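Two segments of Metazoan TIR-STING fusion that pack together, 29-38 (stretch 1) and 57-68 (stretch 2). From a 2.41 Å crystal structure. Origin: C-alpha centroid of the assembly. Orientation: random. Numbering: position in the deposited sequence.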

# COMPACT_ATOMS: atom_id res chain seq x y z
N HIS A 29 -1.53 15.49 18.94
CA HIS A 29 -2.23 14.91 20.08
C HIS A 29 -2.88 16.00 20.94
O HIS A 29 -2.24 17.00 21.29
N VAL A 30 -4.15 15.78 21.28
CA VAL A 30 -4.88 16.64 22.21
C VAL A 30 -5.53 15.77 23.27
O VAL A 30 -6.09 16.27 24.25
N TYR A 31 -5.46 14.45 23.09
CA TYR A 31 -5.93 13.49 24.07
C TYR A 31 -4.84 12.48 24.36
O TYR A 31 -4.06 12.11 23.48
N HIS A 32 -4.78 12.02 25.62
CA HIS A 32 -3.89 10.92 25.96
C HIS A 32 -4.42 9.60 25.42
O HIS A 32 -3.63 8.75 24.98
N ALA A 33 -5.73 9.40 25.44
CA ALA A 33 -6.29 8.12 25.03
C ALA A 33 -7.67 8.32 24.41
O ALA A 33 -8.48 9.11 24.91
N PHE A 34 -7.92 7.61 23.31
CA PHE A 34 -9.25 7.48 22.75
C PHE A 34 -9.81 6.13 23.17
O PHE A 34 -9.18 5.10 22.96
N ILE A 35 -10.99 6.16 23.78
CA ILE A 35 -11.67 4.94 24.22
C ILE A 35 -12.62 4.50 23.11
O ILE A 35 -13.66 5.12 22.89
N SER A 36 -12.24 3.43 22.41
CA SER A 36 -13.05 2.86 21.35
C SER A 36 -13.90 1.73 21.93
O SER A 36 -13.36 0.74 22.43
N TYR A 37 -15.22 1.89 21.87
CA TYR A 37 -16.13 0.93 22.46
C TYR A 37 -17.34 0.76 21.55
O TYR A 37 -17.66 1.63 20.73
N CYS A 38 -18.00 -0.39 21.69
CA CYS A 38 -19.28 -0.61 21.03
C CYS A 38 -20.39 0.02 21.86
O CYS A 38 -20.62 -0.39 23.00
N GLY A 57 -5.65 12.20 35.91
CA GLY A 57 -5.07 13.37 35.27
C GLY A 57 -5.05 13.31 33.76
O GLY A 57 -4.92 14.36 33.11
N PHE A 58 -5.19 12.13 33.16
CA PHE A 58 -5.16 12.02 31.71
C PHE A 58 -6.43 12.61 31.10
O PHE A 58 -7.51 12.58 31.69
N THR A 59 -6.27 13.16 29.89
CA THR A 59 -7.38 13.70 29.12
C THR A 59 -7.76 12.70 28.03
O THR A 59 -6.91 12.32 27.22
N CYS A 60 -9.02 12.29 28.02
CA CYS A 60 -9.48 11.25 27.10
C CYS A 60 -10.57 11.79 26.18
O CYS A 60 -11.18 12.83 26.43
N CYS A 61 -10.79 11.04 25.10
CA CYS A 61 -11.86 11.31 24.14
C CYS A 61 -12.88 10.18 24.25
O CYS A 61 -12.54 9.01 24.05
N PHE A 62 -14.13 10.54 24.56
CA PHE A 62 -15.19 9.58 24.80
C PHE A 62 -16.37 9.91 23.90
O PHE A 62 -16.90 11.03 23.95
N ALA A 63 -16.78 8.94 23.07
CA ALA A 63 -17.76 9.20 22.02
C ALA A 63 -19.05 9.81 22.57
O ALA A 63 -19.48 10.87 22.13
N GLU A 64 -19.66 9.14 23.56
CA GLU A 64 -20.92 9.61 24.13
C GLU A 64 -20.82 11.06 24.59
O GLU A 64 -21.74 11.86 24.35
N ARG A 65 -19.72 11.41 25.25
CA ARG A 65 -19.59 12.75 25.82
C ARG A 65 -19.14 13.77 24.78
O ARG A 65 -19.69 14.87 24.70
N ASP A 66 -18.14 13.40 23.97
CA ASP A 66 -17.44 14.34 23.11
C ASP A 66 -18.01 14.41 21.69
O ASP A 66 -17.90 15.47 21.05
N PHE A 67 -18.60 13.34 21.17
CA PHE A 67 -19.15 13.36 19.81
C PHE A 67 -20.58 13.89 19.85
O PHE A 67 -21.44 13.33 20.53
N LEU A 68 -20.83 14.98 19.11
CA LEU A 68 -22.16 15.56 19.04
C LEU A 68 -23.13 14.54 18.44
O LEU A 68 -22.71 13.62 17.72

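Two parallel strands, paired through Ala33 with Cys60 and Phe34 with Cys61, lie side by side, and their small and large side chains interlock on both faces of the sheet. On the face of Phe34 and Cys61, the compact cysteine (chi1 t) is the bump: its CB sits 3.6 Å from Tyr31 CD2, over the face of the Tyr31 ring (chi1 m), while its SG reaches 3.7 Å from Phe34 CD1 at the edge of the Phe34 ring (chi1 t). A side chain this small lets both rings close around it. Phe67 (m) extends this apolar patch, its CZ 3.9 Å from Phe34 CE1.

On the other face, Ala33 leaves room for Cys60, with CB to SG at 4.0 Å. Farther along, Phe62 (t) offers its edge to Ile35, CE1 to CG2 at 4.1 Å, and its flat face to Tyr37 (p), whose ring lies in an offset stack at 13°. The tyrosine hydroxyl lies at the helix start, where Glu64 N donates to Tyr37 OH at 2.9 Å and Ala63 CB, a small methyl close by, lies 3.5 Å from Tyr37 OH.

At the opposite end His32 (m) points toward stretch 2. Its ND1 accepts from Thr59 N at 3.2 Å, and its ring face receives the edge of Phe58 (m).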

# COMPACT_ATOMS: atom_id res chain seq x y z
CB HIS A 29 -1.27 14.08 20.93
CG HIS A 29 -0.65 12.93 20.18
ND1 HIS A 29 0.55 12.37 20.56
CD2 HIS A 29 -1.06 12.25 19.08
CE1 HIS A 29 0.85 11.39 19.73
NE2 HIS A 29 -0.10 11.30 18.83
CB VAL A 30 -5.92 17.52 21.49
CG1 VAL A 30 -5.26 18.40 20.44
CG2 VAL A 30 -7.00 16.66 20.86
CB TYR A 31 -7.19 12.73 23.60
CG TYR A 31 -8.30 13.59 23.07
CD1 TYR A 31 -9.05 14.40 23.92
CD2 TYR A 31 -8.63 13.58 21.72
CE1 TYR A 31 -10.08 15.19 23.44
CE2 TYR A 31 -9.66 14.36 21.23
CZ TYR A 31 -10.38 15.17 22.10
OH TYR A 31 -11.40 15.94 21.60
CB HIS A 32 -3.71 10.83 27.48
CG HIS A 32 -2.90 11.94 28.06
ND1 HIS A 32 -3.45 13.13 28.47
CD2 HIS A 32 -1.57 12.05 28.30
CE1 HIS A 32 -2.50 13.92 28.94
NE2 HIS A 32 -1.35 13.29 28.84
CB ALA A 33 -6.39 7.14 26.20
CB PHE A 34 -9.23 7.59 21.22
CG PHE A 34 -10.56 7.27 20.58
CD1 PHE A 34 -11.60 8.19 20.63
CD2 PHE A 34 -10.76 6.08 19.91
CE1 PHE A 34 -12.82 7.90 20.03
CE2 PHE A 34 -11.98 5.79 19.31
CZ PHE A 34 -13.01 6.71 19.37
CB ILE A 35 -12.40 5.17 25.55
CG1 ILE A 35 -11.39 5.47 26.66
CG2 ILE A 35 -13.26 3.97 25.91
CD1 ILE A 35 -12.01 5.73 28.00
CB SER A 36 -12.17 2.34 20.21
OG SER A 36 -12.95 1.89 19.12
CB TYR A 37 -16.58 1.37 23.86
CG TYR A 37 -17.35 2.67 23.88
CD1 TYR A 37 -16.69 3.89 23.80
CD2 TYR A 37 -18.74 2.68 23.99
CE1 TYR A 37 -17.40 5.09 23.82
CE2 TYR A 37 -19.44 3.87 24.02
CZ TYR A 37 -18.77 5.07 23.93
OH TYR A 37 -19.48 6.25 23.95
CB CYS A 38 -19.54 -2.11 20.83
SG CYS A 38 -21.19 -2.48 20.19
CB PHE A 58 -5.01 10.56 31.29
CG PHE A 58 -3.75 9.91 31.79
CD1 PHE A 58 -2.58 9.95 31.04
CD2 PHE A 58 -3.73 9.26 33.02
CE1 PHE A 58 -1.42 9.36 31.50
CE2 PHE A 58 -2.57 8.67 33.48
CZ PHE A 58 -1.41 8.72 32.72
CB THR A 59 -7.01 15.05 28.50
OG1 THR A 59 -6.91 16.04 29.53
CG2 THR A 59 -8.06 15.49 27.48
CB CYS A 60 -10.01 10.04 27.87
SG CYS A 60 -8.75 9.08 28.73
CB CYS A 61 -11.31 11.41 22.72
SG CYS A 61 -12.57 11.62 21.43
CB PHE A 62 -15.62 9.60 26.28
CG PHE A 62 -16.43 8.41 26.70
CD1 PHE A 62 -15.84 7.17 26.84
CD2 PHE A 62 -17.78 8.54 26.97
CE1 PHE A 62 -16.58 6.07 27.23
CE2 PHE A 62 -18.53 7.44 27.36
CZ PHE A 62 -17.93 6.21 27.49
CB ALA A 63 -18.06 7.90 21.27
CB GLU A 64 -21.32 8.71 25.31
CG GLU A 64 -22.47 9.25 26.14
CD GLU A 64 -22.54 8.61 27.52
OE1 GLU A 64 -21.65 8.91 28.36
OE2 GLU A 64 -23.46 7.81 27.77
CB ARG A 65 -18.61 12.72 26.99
CG ARG A 65 -18.05 14.08 27.36
CD ARG A 65 -16.96 13.96 28.41
NE ARG A 65 -15.74 13.39 27.84
CZ ARG A 65 -14.71 12.98 28.56
NH1 ARG A 65 -14.74 13.08 29.88
NH2 ARG A 65 -13.64 12.47 27.96
CB ASP A 66 -15.95 13.99 23.05
CG ASP A 66 -15.29 13.98 24.43
OD1 ASP A 66 -15.45 14.97 25.18
OD2 ASP A 66 -14.61 12.99 24.77
CB PHE A 67 -19.11 11.97 19.17
CG PHE A 67 -17.71 11.48 18.88
CD1 PHE A 67 -16.63 12.33 18.98
CD2 PHE A 67 -17.49 10.16 18.51
CE1 PHE A 67 -15.34 11.88 18.72
CE2 PHE A 67 -16.21 9.70 18.25
CZ PHE A 67 -15.13 10.57 18.36
CB LEU A 68 -22.13 16.84 18.20
CG LEU A 68 -21.13 17.91 18.66
CD1 LEU A 68 -19.83 17.83 17.87
CD2 LEU A 68 -21.73 19.31 18.59